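Local coordinates for protein UTP-glucose-1-phosphate uridylyltransferase 2 (Trypanosoma brucei, PDB 3GUE) that binds UDP-glucose and probably makes it, together with diphosphate, from UTP and alpha-D-glucose 1-phosphate, at residues L434-S439 / S453-V458; R249-K254 / P407-L412; K203-L208 / E312-M317; T71-Q76 / Y212-I217. One frame throughout, in Å; residues are numbered along the deposited sequence.

Contact 1: residues L434-S439 / S453-V458; sequences LRQCTS and SVRGNV
Segments 434-439 and 453-458 form the corner where two coils of the C-terminal parallel beta-helix stack. Gln436 runs alongside Arg455 and points the same way. Its CG is anti to the carbonyl carbon (chi1 -41°), and the chain is extended beyond that. Gln436 CB lies 4.0 Å from Arg455 CG. Gln436 CD rests on that same methylene at 3.9 Å. At the tip, Gln436 OE1 comes to 3.1 Å from Arg455 NE, with the amide and guanidinium planes 54° apart. Arg455 NE donates to Ser453 OG at 2.8 Å, which ties the guanidinium to its own strand. Elsewhere Leu434 CD2 packs on Val454 CB at 3.6 Å. Cys437 SG, anti to its backbone N, meets Val454 CG1.

Gly456 N gives a nearly straight bond to Gln436 O (2.9 Å, 171°). Gly456 O accepts from two donors, Thr438 N at 2.7 Å and Ser439 N at 3.2 Å. The register slips by one residue here, a beta bulge, and Gly456 adopts a positive phi, which glycine takes up easily. A water joins Gln436 N to Val454 O. Backbone hydrogen bonds therefore hold the corner, while Leu434, Cys437 and Val454 supply its buried apolar side.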
loop_
_atom_site.group_PDB
_atom_site.type_symbol
_atom_site.label_atom_id
_atom_site.label_comp_id
_atom_site.label_asym_id
_atom_site.label_seq_id
_atom_site.Cartn_x
_atom_site.Cartn_y
_atom_site.Cartn_z
ATOM N N LEU A 434 -2.864 13.513 19.551
ATOM C CA LEU A 434 -2.355 14.221 18.351
ATOM C C LEU A 434 -3.454 14.877 17.505
ATOM O O LEU A 434 -3.189 15.383 16.423
ATOM C CB LEU A 434 -1.520 13.267 17.459
ATOM C CG LEU A 434 -0.216 12.722 18.095
ATOM C CD1 LEU A 434 0.331 11.624 17.253
ATOM C CD2 LEU A 434 0.853 13.815 18.270
ATOM N N ARG A 435 -4.685 14.862 17.991
ATOM C CA ARG A 435 -5.786 15.491 17.264
ATOM C C ARG A 435 -5.609 17.010 17.049
ATOM O O ARG A 435 -6.069 17.540 16.056
ATOM C CB ARG A 435 -7.157 15.168 17.907
ATOM C CG ARG A 435 -7.275 15.545 19.375
ATOM C CD ARG A 435 -8.663 15.243 19.961
ATOM N NE ARG A 435 -8.687 15.712 21.343
ATOM C CZ ARG A 435 -8.825 16.991 21.704
ATOM N NH1 ARG A 435 -8.988 17.948 20.784
ATOM N NH2 ARG A 435 -8.810 17.315 22.991
ATOM N N GLN A 436 -4.904 17.688 17.949
ATOM C CA GLN A 436 -4.622 19.118 17.788
ATOM C C GLN A 436 -3.226 19.383 17.207
ATOM O O GLN A 436 -2.759 20.523 17.213
ATOM C CB GLN A 436 -4.755 19.862 19.129
ATOM C CG GLN A 436 -5.942 19.441 19.990
ATOM C CD GLN A 436 -6.034 20.240 21.275
ATOM O OE1 GLN A 436 -5.616 19.778 22.345
ATOM N NE2 GLN A 436 -6.553 21.448 21.176
ATOM N N CYS A 437 -2.547 18.328 16.743
ATOM C CA CYS A 437 -1.168 18.450 16.303
ATOM C C CYS A 437 -1.077 18.715 14.803
ATOM O O CYS A 437 -1.633 17.973 13.995
ATOM C CB CYS A 437 -0.395 17.188 16.682
ATOM S SG CYS A 437 1.244 17.164 16.012
ATOM N N THR A 438 -0.406 19.793 14.419
ATOM C CA THR A 438 -0.174 20.033 12.983
ATOM C C THR A 438 1.154 19.386 12.547
ATOM O O THR A 438 1.342 19.049 11.381
ATOM C CB THR A 438 -0.230 21.548 12.556
ATOM O OG1 THR A 438 0.856 22.269 13.129
ATOM C CG2 THR A 438 -1.523 22.224 12.967
ATOM N N SER A 439 2.055 19.196 13.505
ATOM C CA SER A 439 3.421 18.767 13.202
ATOM C C SER A 439 4.103 18.241 14.462
ATOM O O SER A 439 4.047 18.870 15.504
ATOM C CB SER A 439 4.197 19.969 12.660
ATOM O OG SER A 439 5.423 19.583 12.129
ATOM N N SER A 453 -0.558 15.552 25.733
ATOM C CA SER A 453 -1.319 16.242 24.702
ATOM C C SER A 453 -0.351 17.001 23.801
ATOM O O SER A 453 0.392 17.861 24.274
ATOM C CB SER A 453 -2.349 17.183 25.358
ATOM O OG SER A 453 -2.899 18.115 24.437
ATOM N N VAL A 454 -0.311 16.652 22.516
ATOM C CA VAL A 454 0.578 17.383 21.576
ATOM C C VAL A 454 -0.258 18.370 20.727
ATOM O O VAL A 454 -1.251 17.976 20.092
ATOM C CB VAL A 454 1.455 16.441 20.686
ATOM C CG1 VAL A 454 2.220 17.219 19.647
ATOM C CG2 VAL A 454 2.408 15.581 21.510
ATOM N N ARG A 455 0.140 19.647 20.742
ATOM C CA ARG A 455 -0.648 20.705 20.125
ATOM C C ARG A 455 0.202 21.622 19.235
ATOM O O ARG A 455 1.303 22.062 19.627
ATOM C CB ARG A 455 -1.317 21.565 21.203
ATOM C CG ARG A 455 -2.276 20.826 22.095
ATOM C CD ARG A 455 -2.595 21.640 23.347
ATOM N NE ARG A 455 -3.374 20.827 24.278
ATOM C CZ ARG A 455 -3.927 21.254 25.410
ATOM N NH1 ARG A 455 -3.807 22.513 25.801
ATOM N NH2 ARG A 455 -4.597 20.397 26.159
ATOM N N GLY A 456 -0.334 21.940 18.063
ATOM C CA GLY A 456 0.334 22.862 17.136
ATOM C C GLY A 456 1.536 22.204 16.483
ATOM O O GLY A 456 1.420 21.072 16.016
ATOM N N ASN A 457 2.655 22.937 16.421
ATOM C CA ASN A 457 3.941 22.436 15.927
ATOM C C ASN A 457 4.954 22.107 17.038
ATOM O O ASN A 457 5.595 23.015 17.596
ATOM C CB ASN A 457 4.564 23.441 14.953
ATOM C CG ASN A 457 3.737 23.618 13.688
ATOM O OD1 ASN A 457 3.574 24.723 13.187
ATOM N ND2 ASN A 457 3.201 22.526 13.182
ATOM N N VAL A 458 5.116 20.816 17.338
ATOM C CA VAL A 458 5.976 20.361 18.438
ATOM C C VAL A 458 7.281 19.707 17.969
ATOM O O VAL A 458 7.269 18.820 17.116
ATOM C CB VAL A 458 5.201 19.445 19.413
ATOM C CG1 VAL A 458 6.131 18.740 20.447
ATOM C CG2 VAL A 458 4.140 20.252 20.128
HETATM O O HOH W 1 -3.671 16.851 20.524
HETATM O O HOH W 2 7.409 19.942 14.421
#

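Contact 2: residues R249-K254 / P407-L412; sequences RTESDK and PPAIDL
The Thr250 side chain crosses the Pro407 ring at about a right angle. Its OG1 lies 3.7 Å from Pro407 CD, and its CG2 meets the same carbon at 3.8 Å. Ser252 reaches the next ring atom along: its OG is 3.5 Å from Pro407 CG. Both hydroxyls sit between the backbone N and the carbonyl carbon of their own residues (chi1 62° for Thr250 and 68° for Ser252). This turns them toward each other, and Thr250 OG1 and Ser252 OG share a hydrogen bond of 2.8 Å. The pair lies against the proline. Further along, Glu251 OE1, at the end of an extended chain, lies 4.0 Å from Ala409 CB.

Residues 250-253 form a type I turn. Thr250 N donates to Asp253 OD2 at 2.8 Å in a nearly straight bond (169°), meeting the oxygen from above the carboxylate plane. Asp253 OD1 makes a salt bridge with Arg369, which also touches Thr250 and Pro407. The contact joins the loop after strand 242-248 of the catalytic domain to the first strand of the C-terminal beta-helix. A water links the two segments, accepting from Ser252 N at 3.1 Å and donating to Pro407 O at 2.7 Å. The chemistry is thus mixed: hydroxyl groups lie on proline carbons, and the polar link between the segments is made through water.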
loop_
_atom_site.group_PDB
_atom_site.type_symbol
_atom_site.label_atom_id
_atom_site.label_comp_id
_atom_site.label_asym_id
_atom_site.label_seq_id
_atom_site.Cartn_x
_atom_site.Cartn_y
_atom_site.Cartn_z
ATOM N N ARG A 249 -2.518 15.817 -2.219
ATOM C CA ARG A 249 -1.360 15.482 -1.430
ATOM C C ARG A 249 -1.169 16.448 -0.252
ATOM O O ARG A 249 -1.385 17.645 -0.395
ATOM C CB ARG A 249 -0.116 15.482 -2.307
ATOM C CG ARG A 249 1.017 14.611 -1.775
ATOM C CD ARG A 249 2.132 14.615 -2.785
ATOM N NE ARG A 249 3.297 13.827 -2.386
ATOM C CZ ARG A 249 4.434 13.814 -3.064
ATOM N NH1 ARG A 249 4.550 14.531 -4.186
ATOM N NH2 ARG A 249 5.439 13.068 -2.649
ATOM N N THR A 250 -0.767 15.890 0.895
ATOM C CA THR A 250 -0.444 16.634 2.116
ATOM C C THR A 250 1.037 16.451 2.449
ATOM O O THR A 250 1.734 15.646 1.822
ATOM C CB THR A 250 -1.281 16.147 3.337
ATOM O OG1 THR A 250 -0.979 14.769 3.608
ATOM C CG2 THR A 250 -2.788 16.298 3.080
ATOM N N GLU A 251 1.518 17.186 3.445
ATOM C CA GLU A 251 2.899 17.064 3.897
ATOM C C GLU A 251 3.240 15.646 4.414
ATOM O O GLU A 251 4.392 15.207 4.313
ATOM C CB GLU A 251 3.176 18.119 4.964
ATOM C CG GLU A 251 4.567 18.711 4.917
ATOM C CD GLU A 251 4.948 19.418 6.209
ATOM O OE1 GLU A 251 4.116 20.185 6.757
ATOM O OE2 GLU A 251 6.091 19.204 6.680
ATOM N N SER A 252 2.240 14.927 4.935
ATOM C CA SER A 252 2.424 13.532 5.361
ATOM C C SER A 252 2.580 12.501 4.210
ATOM O O SER A 252 2.964 11.357 4.445
ATOM C CB SER A 252 1.290 13.116 6.310
ATOM O OG SER A 252 0.050 13.052 5.632
ATOM N N ASP A 253 2.288 12.876 2.965
ATOM C CA ASP A 253 2.357 11.878 1.866
ATOM C C ASP A 253 3.765 11.901 1.276
ATOM O O ASP A 253 4.049 12.683 0.360
ATOM C CB ASP A 253 1.297 12.107 0.775
ATOM C CG ASP A 253 -0.139 12.170 1.327
ATOM O OD1 ASP A 253 -0.557 11.256 2.077
ATOM O OD2 ASP A 253 -0.848 13.139 0.998
ATOM N N LYS A 254 4.636 11.033 1.794
ATOM C CA LYS A 254 6.070 11.057 1.437
ATOM C C LYS A 254 6.523 9.790 0.708
ATOM O O LYS A 254 7.493 9.805 -0.093
ATOM C CB LYS A 254 6.899 11.217 2.691
ATOM C CG LYS A 254 6.776 12.585 3.322
ATOM C CD LYS A 254 7.620 12.683 4.564
ATOM C CE LYS A 254 7.478 14.056 5.205
ATOM N NZ LYS A 254 7.555 15.205 4.216
ATOM N N PRO A 407 -3.425 15.451 7.823
ATOM C CA PRO A 407 -2.925 14.680 8.956
ATOM C C PRO A 407 -1.768 15.423 9.632
ATOM O O PRO A 407 -1.083 16.225 8.967
ATOM C CB PRO A 407 -2.409 13.388 8.309
ATOM C CG PRO A 407 -3.154 13.303 6.978
ATOM C CD PRO A 407 -3.245 14.731 6.544
ATOM N N PRO A 408 -1.546 15.163 10.941
ATOM C CA PRO A 408 -0.349 15.718 11.585
ATOM C C PRO A 408 0.865 15.290 10.756
ATOM O O PRO A 408 0.901 14.142 10.285
ATOM C CB PRO A 408 -0.289 14.975 12.921
ATOM C CG PRO A 408 -1.656 14.501 13.186
ATOM C CD PRO A 408 -2.335 14.315 11.858
ATOM N N ALA A 409 1.828 16.188 10.553
ATOM C CA ALA A 409 3.037 15.806 9.827
ATOM C C ALA A 409 4.086 15.284 10.831
ATOM O O ALA A 409 4.762 16.064 11.517
ATOM C CB ALA A 409 3.573 16.973 9.007
ATOM N N ILE A 410 4.213 13.968 10.913
ATOM C CA ILE A 410 5.062 13.312 11.941
ATOM C C ILE A 410 6.417 12.847 11.351
ATOM O O ILE A 410 6.460 11.964 10.470
ATOM C CB ILE A 410 4.302 12.149 12.640
ATOM C CG1 ILE A 410 2.931 12.623 13.156
ATOM C CG2 ILE A 410 5.160 11.519 13.804
ATOM C CD1 ILE A 410 2.018 11.507 13.713
ATOM N N ASP A 411 7.503 13.458 11.844
ATOM C CA ASP A 411 8.876 13.083 11.471
ATOM C C ASP A 411 9.566 12.433 12.678
ATOM O O ASP A 411 9.939 13.098 13.678
ATOM C CB ASP A 411 9.664 14.291 10.943
ATOM C CG ASP A 411 11.136 13.980 10.634
ATOM O OD1 ASP A 411 11.616 12.840 10.771
ATOM O OD2 ASP A 411 11.849 14.916 10.253
ATOM N N LEU A 412 9.700 11.117 12.583
ATOM C CA LEU A 412 10.330 10.337 13.645
ATOM C C LEU A 412 11.759 9.953 13.185
ATOM O O LEU A 412 11.931 9.390 12.100
ATOM C CB LEU A 412 9.476 9.110 13.996
ATOM C CG LEU A 412 8.072 9.258 14.651
ATOM C CD1 LEU A 412 7.433 7.918 15.000
ATOM C CD2 LEU A 412 8.103 10.158 15.899
HETATM O O HOH W 3 -0.057 16.308 6.457
#

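Contact 3: residues K203-L208 / E312-M317; sequences KLDYLL and ELKKMM
Lys314 has CG anti to its backbone N (chi1 170°) and bends at the next bond (chi2 78°). This carries its chain across the face of helix 203-208. The contact is a helix-helix packing beside the central mixed sheet of the GT-A-like catalytic domain. The first helix leads into strand 214-219, and the second follows strand 300-309, the neighbour of that strand in the sheet. The two short axes run roughly antiparallel, at 139°, and approach to 10.8 Å.

Leu204 also has CG anti to its backbone N, and its CD2 reaches the other helix. Leu204 CD2 meets Leu313 CD2 at 3.8 Å, the two side chains crossing obliquely. The same methyl lies 3.8 Å from Lys314 CA, on the backbone itself. One turn on, Leu208 CD1 touches Lys314 CB at 3.7 Å. The base of the lysine is therefore contacted by two leucines of successive turns. Leu204 and Leu208 also touch Leu310, and Leu313 packs on Tyr195 of helix 194-201.

The outer end of the contact is polar. Asp205 crosses Lys314 at about a right angle, and the pair forms a long salt bridge of 3.8 Å between Asp205 OD1 and Lys314 NZ. The carboxylate oxygen sits nearer the carbon beside the amine: Asp205 OD1 is 3.3 Å from Lys314 CE.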
loop_
_atom_site.group_PDB
_atom_site.type_symbol
_atom_site.label_atom_id
_atom_site.label_comp_id
_atom_site.label_asym_id
_atom_site.label_seq_id
_atom_site.Cartn_x
_atom_site.Cartn_y
_atom_site.Cartn_z
ATOM N N LYS A 203 -9.301 -17.446 -10.866
ATOM C CA LYS A 203 -10.238 -16.645 -10.067
ATOM C C LYS A 203 -10.987 -15.649 -10.975
ATOM O O LYS A 203 -12.184 -15.498 -10.830
ATOM C CB LYS A 203 -9.557 -15.896 -8.891
ATOM C CG LYS A 203 -9.554 -16.658 -7.552
ATOM C CD LYS A 203 -10.974 -16.744 -6.948
ATOM C CE LYS A 203 -10.943 -17.065 -5.454
ATOM N NZ LYS A 203 -11.016 -18.501 -5.209
ATOM N N LEU A 204 -10.280 -15.019 -11.914
ATOM C CA LEU A 204 -10.908 -14.058 -12.828
ATOM C C LEU A 204 -12.042 -14.704 -13.655
ATOM O O LEU A 204 -13.156 -14.197 -13.658
ATOM C CB LEU A 204 -9.893 -13.383 -13.749
ATOM C CG LEU A 204 -10.526 -12.313 -14.670
ATOM C CD1 LEU A 204 -11.190 -11.182 -13.869
ATOM C CD2 LEU A 204 -9.525 -11.777 -15.654
ATOM N N ASP A 205 -11.748 -15.794 -14.346
ATOM C CA ASP A 205 -12.773 -16.592 -15.040
ATOM C C ASP A 205 -13.907 -17.072 -14.145
ATOM O O ASP A 205 -15.069 -17.095 -14.572
ATOM C CB ASP A 205 -12.141 -17.816 -15.689
ATOM C CG ASP A 205 -11.286 -17.465 -16.881
ATOM O OD1 ASP A 205 -11.663 -16.531 -17.621
ATOM O OD2 ASP A 205 -10.244 -18.135 -17.078
ATOM N N TYR A 206 -13.564 -17.494 -12.929
ATOM C CA TYR A 206 -14.568 -17.895 -11.952
ATOM C C TYR A 206 -15.533 -16.749 -11.591
ATOM O O TYR A 206 -16.749 -16.921 -11.690
ATOM C CB TYR A 206 -13.947 -18.522 -10.687
ATOM C CG TYR A 206 -15.007 -18.884 -9.669
ATOM C CD1 TYR A 206 -15.853 -19.981 -9.879
ATOM C CD2 TYR A 206 -15.207 -18.105 -8.529
ATOM C CE1 TYR A 206 -16.850 -20.305 -8.962
ATOM C CE2 TYR A 206 -16.199 -18.427 -7.603
ATOM C CZ TYR A 206 -17.020 -19.514 -7.822
ATOM O OH TYR A 206 -18.016 -19.841 -6.909
ATOM N N LEU A 207 -14.994 -15.602 -11.165
ATOM C CA LEU A 207 -15.818 -14.393 -10.866
ATOM C C LEU A 207 -16.699 -13.908 -12.038
ATOM O O LEU A 207 -17.887 -13.648 -11.864
ATOM C CB LEU A 207 -14.949 -13.230 -10.377
ATOM C CG LEU A 207 -14.159 -13.332 -9.080
ATOM C CD1 LEU A 207 -13.168 -12.173 -8.962
ATOM C CD2 LEU A 207 -15.110 -13.358 -7.900
ATOM N N LEU A 208 -16.115 -13.807 -13.230
ATOM C CA LEU A 208 -16.872 -13.461 -14.442
ATOM C C LEU A 208 -17.983 -14.451 -14.772
ATOM O O LEU A 208 -19.042 -14.067 -15.272
ATOM C CB LEU A 208 -15.929 -13.327 -15.637
ATOM C CG LEU A 208 -14.953 -12.151 -15.637
ATOM C CD1 LEU A 208 -13.878 -12.422 -16.674
ATOM C CD2 LEU A 208 -15.661 -10.817 -15.926
ATOM N N GLU A 312 -12.984 -6.118 -18.952
ATOM C CA GLU A 312 -11.901 -5.385 -19.629
ATOM C C GLU A 312 -10.525 -5.993 -19.297
ATOM O O GLU A 312 -9.697 -6.194 -20.187
ATOM C CB GLU A 312 -11.911 -3.888 -19.310
ATOM C CG GLU A 312 -13.100 -3.108 -19.893
ATOM C CD GLU A 312 -13.303 -3.332 -21.390
ATOM O OE1 GLU A 312 -12.294 -3.444 -22.126
ATOM O OE2 GLU A 312 -14.474 -3.401 -21.826
ATOM N N LEU A 313 -10.283 -6.284 -18.021
ATOM C CA LEU A 313 -9.052 -6.999 -17.659
ATOM C C LEU A 313 -8.926 -8.312 -18.404
ATOM O O LEU A 313 -7.854 -8.634 -18.928
ATOM C CB LEU A 313 -8.948 -7.235 -16.152
ATOM C CG LEU A 313 -7.703 -7.986 -15.714
ATOM C CD1 LEU A 313 -6.442 -7.101 -15.783
ATOM C CD2 LEU A 313 -7.863 -8.654 -14.318
ATOM N N LYS A 314 -10.018 -9.064 -18.473
ATOM C CA LYS A 314 -9.995 -10.356 -19.129
ATOM C C LYS A 314 -9.585 -10.201 -20.589
ATOM O O LYS A 314 -8.703 -10.919 -21.073
ATOM C CB LYS A 314 -11.367 -11.032 -19.021
ATOM C CG LYS A 314 -11.531 -12.271 -19.878
ATOM C CD LYS A 314 -10.860 -13.506 -19.284
ATOM C CE LYS A 314 -10.906 -14.671 -20.286
ATOM N NZ LYS A 314 -12.279 -14.797 -20.906
ATOM N N LYS A 315 -10.233 -9.253 -21.271
ATOM C CA LYS A 315 -9.955 -8.931 -22.678
ATOM C C LYS A 315 -8.514 -8.470 -22.913
ATOM O O LYS A 315 -7.904 -8.837 -23.915
ATOM C CB LYS A 315 -10.953 -7.874 -23.189
ATOM C CG LYS A 315 -12.385 -8.393 -23.250
ATOM C CD LYS A 315 -13.410 -7.271 -23.456
ATOM C CE LYS A 315 -13.615 -6.952 -24.923
ATOM N NZ LYS A 315 -14.808 -6.066 -25.154
ATOM N N MET A 316 -7.968 -7.681 -21.991
ATOM C CA MET A 316 -6.567 -7.261 -22.092
ATOM C C MET A 316 -5.617 -8.449 -21.923
ATOM O O MET A 316 -4.736 -8.664 -22.763
ATOM C CB MET A 316 -6.255 -6.156 -21.089
ATOM C CG MET A 316 -4.992 -5.332 -21.405
ATOM S SD MET A 316 -4.851 -3.891 -20.318
ATOM C CE MET A 316 -6.593 -3.550 -20.020
ATOM N N MET A 317 -5.828 -9.237 -20.868
ATOM C CA MET A 317 -4.956 -10.367 -20.549
ATOM C C MET A 317 -4.909 -11.376 -21.701
ATOM O O MET A 317 -3.828 -11.836 -22.067
ATOM C CB MET A 317 -5.357 -11.054 -19.227
ATOM C CG MET A 317 -5.260 -10.190 -17.963
ATOM S SD MET A 317 -3.654 -9.508 -17.553
ATOM C CE MET A 317 -2.811 -10.968 -16.951
#

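Contact 4: residues T71-Q76 / Y212-I217; sequences TALLRQ and YRYMFI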
loop_
_atom_site.group_PDB
_atom_site.type_symbol
_atom_site.label_atom_id
_atom_site.label_comp_id
_atom_site.label_asym_id
_atom_site.label_seq_id
_atom_site.Cartn_x
_atom_site.Cartn_y
_atom_site.Cartn_z
ATOM N N THR A 71 -28.153 -0.450 -7.945
ATOM C CA THR A 71 -27.873 -1.670 -7.137
ATOM C C THR A 71 -27.471 -2.867 -8.015
ATOM O O THR A 71 -26.700 -3.708 -7.587
ATOM C CB THR A 71 -29.046 -2.043 -6.194
ATOM O OG1 THR A 71 -29.500 -0.863 -5.526
ATOM C CG2 THR A 71 -28.609 -3.057 -5.122
ATOM N N ALA A 72 -27.967 -2.910 -9.251
ATOM C CA ALA A 72 -27.527 -3.903 -10.239
ATOM C C ALA A 72 -26.001 -3.973 -10.429
ATOM O O ALA A 72 -25.449 -5.073 -10.598
ATOM C CB ALA A 72 -28.241 -3.688 -11.568
ATOM N N LEU A 73 -25.330 -2.817 -10.378
ATOM C CA LEU A 73 -23.854 -2.752 -10.359
ATOM C C LEU A 73 -23.184 -3.266 -9.093
ATOM O O LEU A 73 -22.150 -3.940 -9.170
ATOM C CB LEU A 73 -23.342 -1.331 -10.681
ATOM C CG LEU A 73 -23.553 -0.917 -12.142
ATOM C CD1 LEU A 73 -23.355 0.574 -12.293
ATOM C CD2 LEU A 73 -22.669 -1.743 -13.168
ATOM N N LEU A 74 -23.735 -2.945 -7.925
ATOM C CA LEU A 74 -23.200 -3.478 -6.669
ATOM C C LEU A 74 -23.257 -5.007 -6.661
ATOM O O LEU A 74 -22.337 -5.695 -6.183
ATOM C CB LEU A 74 -23.980 -2.924 -5.474
ATOM C CG LEU A 74 -23.544 -3.447 -4.109
ATOM C CD1 LEU A 74 -22.101 -3.086 -3.750
ATOM C CD2 LEU A 74 -24.521 -2.993 -3.030
ATOM N N ARG A 75 -24.341 -5.539 -7.222
ATOM C CA ARG A 75 -24.466 -6.974 -7.387
ATOM C C ARG A 75 -23.354 -7.547 -8.267
ATOM O O ARG A 75 -23.062 -8.737 -8.203
ATOM C CB ARG A 75 -25.857 -7.316 -7.945
ATOM C CG ARG A 75 -26.994 -7.139 -6.940
ATOM C CD ARG A 75 -28.212 -7.932 -7.386
ATOM N NE ARG A 75 -28.767 -7.409 -8.632
ATOM C CZ ARG A 75 -29.646 -6.410 -8.727
ATOM N NH1 ARG A 75 -30.124 -5.804 -7.642
ATOM N NH2 ARG A 75 -30.031 -5.997 -9.925
ATOM N N GLN A 76 -22.720 -6.700 -9.077
ATOM C CA GLN A 76 -21.572 -7.134 -9.910
ATOM C C GLN A 76 -20.184 -6.915 -9.263
ATOM O O GLN A 76 -19.143 -7.256 -9.862
ATOM C CB GLN A 76 -21.624 -6.422 -11.264
ATOM C CG GLN A 76 -22.720 -6.978 -12.171
ATOM C CD GLN A 76 -23.021 -6.142 -13.406
ATOM O OE1 GLN A 76 -24.071 -6.311 -14.032
ATOM N NE2 GLN A 76 -22.129 -5.240 -13.756
ATOM N N TYR A 212 -19.938 -11.414 -11.956
ATOM C CA TYR A 212 -19.199 -10.260 -11.427
ATOM C C TYR A 212 -18.387 -9.579 -12.546
ATOM O O TYR A 212 -17.820 -10.266 -13.399
ATOM C CB TYR A 212 -18.340 -10.653 -10.211
ATOM C CG TYR A 212 -19.158 -11.228 -9.074
ATOM C CD1 TYR A 212 -20.008 -10.406 -8.320
ATOM C CD2 TYR A 212 -19.147 -12.615 -8.787
ATOM C CE1 TYR A 212 -20.781 -10.921 -7.289
ATOM C CE2 TYR A 212 -19.933 -13.144 -7.747
ATOM C CZ TYR A 212 -20.738 -12.289 -6.999
ATOM O OH TYR A 212 -21.516 -12.760 -5.960
ATOM N N ARG A 213 -18.367 -8.239 -12.550
ATOM C CA ARG A 213 -17.716 -7.450 -13.589
ATOM C C ARG A 213 -16.802 -6.362 -13.021
ATOM O O ARG A 213 -16.058 -5.746 -13.770
ATOM C CB ARG A 213 -18.763 -6.754 -14.487
ATOM C CG ARG A 213 -19.568 -7.652 -15.401
ATOM C CD ARG A 213 -18.671 -8.316 -16.477
ATOM N NE ARG A 213 -19.464 -9.229 -17.313
ATOM C CZ ARG A 213 -19.632 -10.523 -17.063
ATOM N NH1 ARG A 213 -19.074 -11.071 -16.004
ATOM N NH2 ARG A 213 -20.356 -11.278 -17.870
ATOM N N TYR A 214 -16.901 -6.087 -11.722
ATOM C CA TYR A 214 -16.140 -4.999 -11.103
ATOM C C TYR A 214 -15.468 -5.421 -9.809
ATOM O O TYR A 214 -16.039 -6.187 -9.003
ATOM C CB TYR A 214 -17.054 -3.793 -10.851
ATOM C CG TYR A 214 -17.503 -3.119 -12.119
ATOM C CD1 TYR A 214 -16.656 -2.267 -12.804
ATOM C CD2 TYR A 214 -18.774 -3.366 -12.662
ATOM C CE1 TYR A 214 -17.073 -1.618 -14.007
ATOM C CE2 TYR A 214 -19.183 -2.742 -13.847
ATOM C CZ TYR A 214 -18.333 -1.859 -14.505
ATOM O OH TYR A 214 -18.734 -1.249 -15.698
ATOM N N MET A 215 -14.262 -4.905 -9.609
ATOM C CA MET A 215 -13.505 -5.192 -8.423
ATOM C C MET A 215 -12.969 -3.914 -7.805
ATOM O O MET A 215 -12.305 -3.137 -8.467
ATOM C CB MET A 215 -12.341 -6.139 -8.721
ATOM C CG MET A 215 -11.422 -6.347 -7.535
ATOM S SD MET A 215 -10.220 -7.649 -7.861
ATOM C CE MET A 215 -11.289 -9.080 -7.984
ATOM N N PHE A 216 -13.262 -3.738 -6.522
ATOM C CA PHE A 216 -12.658 -2.691 -5.721
ATOM C C PHE A 216 -11.464 -3.226 -4.909
ATOM O O PHE A 216 -11.604 -4.150 -4.077
ATOM C CB PHE A 216 -13.718 -2.003 -4.837
ATOM C CG PHE A 216 -13.144 -0.926 -3.938
ATOM C CD1 PHE A 216 -12.628 0.243 -4.483
ATOM C CD2 PHE A 216 -13.134 -1.089 -2.557
ATOM C CE1 PHE A 216 -12.076 1.224 -3.690
ATOM C CE2 PHE A 216 -12.579 -0.083 -1.716
ATOM C CZ PHE A 216 -12.057 1.064 -2.293
ATOM N N ILE A 217 -10.299 -2.630 -5.163
ATOM C CA ILE A 217 -9.030 -3.007 -4.531
ATOM C C ILE A 217 -8.477 -1.832 -3.738
ATOM O O ILE A 217 -8.498 -0.692 -4.205
ATOM C CB ILE A 217 -7.950 -3.397 -5.582
ATOM C CG1 ILE A 217 -8.555 -4.142 -6.776
ATOM C CG2 ILE A 217 -6.770 -4.199 -4.927
ATOM C CD1 ILE A 217 -7.572 -4.254 -7.939
#
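This contact lies at the entrance to two neighbouring parallel strands of the central mixed sheet, 77-83 and 214-219. A short, weakly bonded helix at 71-74 leads into the first. Gln76 O is gripped by two successive backbone donors. Arg213 N meets it on a lone pair at 3.0 Å. Tyr214 N comes from above the carbonyl plane at 3.1 Å. The edge of the Tyr212 ring also faces this oxygen, while Tyr212 CE1 lies 3.3 Å from Arg75 O.

The Gln76 side chain is extended and runs beside Tyr214. Its amide is nearly coplanar with the ring (8°), so Gln76 NE2 comes to the ring edge, 3.9 Å from Tyr214 CE2. Leu73 CD2 meets that same ring carbon at 3.7 Å. Tyr214 OH is hydrogen-bonded to His236, and Gln76 NE2 to a glycerol, probably from crystallisation. The carbonyl oxygen that accepts twice thus fixes how the chain before strand 77-83 sits against the start of its sheet neighbour, 214-219.

In the fold
The four contacts form two pairs on different parts of the molecule. Contacts 1 and 2 have centres 12 Å apart and share the parallel beta-helix sheet: Thr438 O probably accepts from Ala409 N at 3.0 Å. Contacts 3 and 4 have centres 13 Å apart and are joined by the turn from helix 203-209 to strand 214-219. There, Leu207 O and Tyr212 N are 3.0 Å apart, a probable hydrogen bond. Contacts 1 and 3 lie farthest apart, with centres 47 Å apart. Contact 2 is the one near the active site: the Ser252 side chain is about 10 Å from the bound UDP-glucose. The other three lie away from the known binding residues.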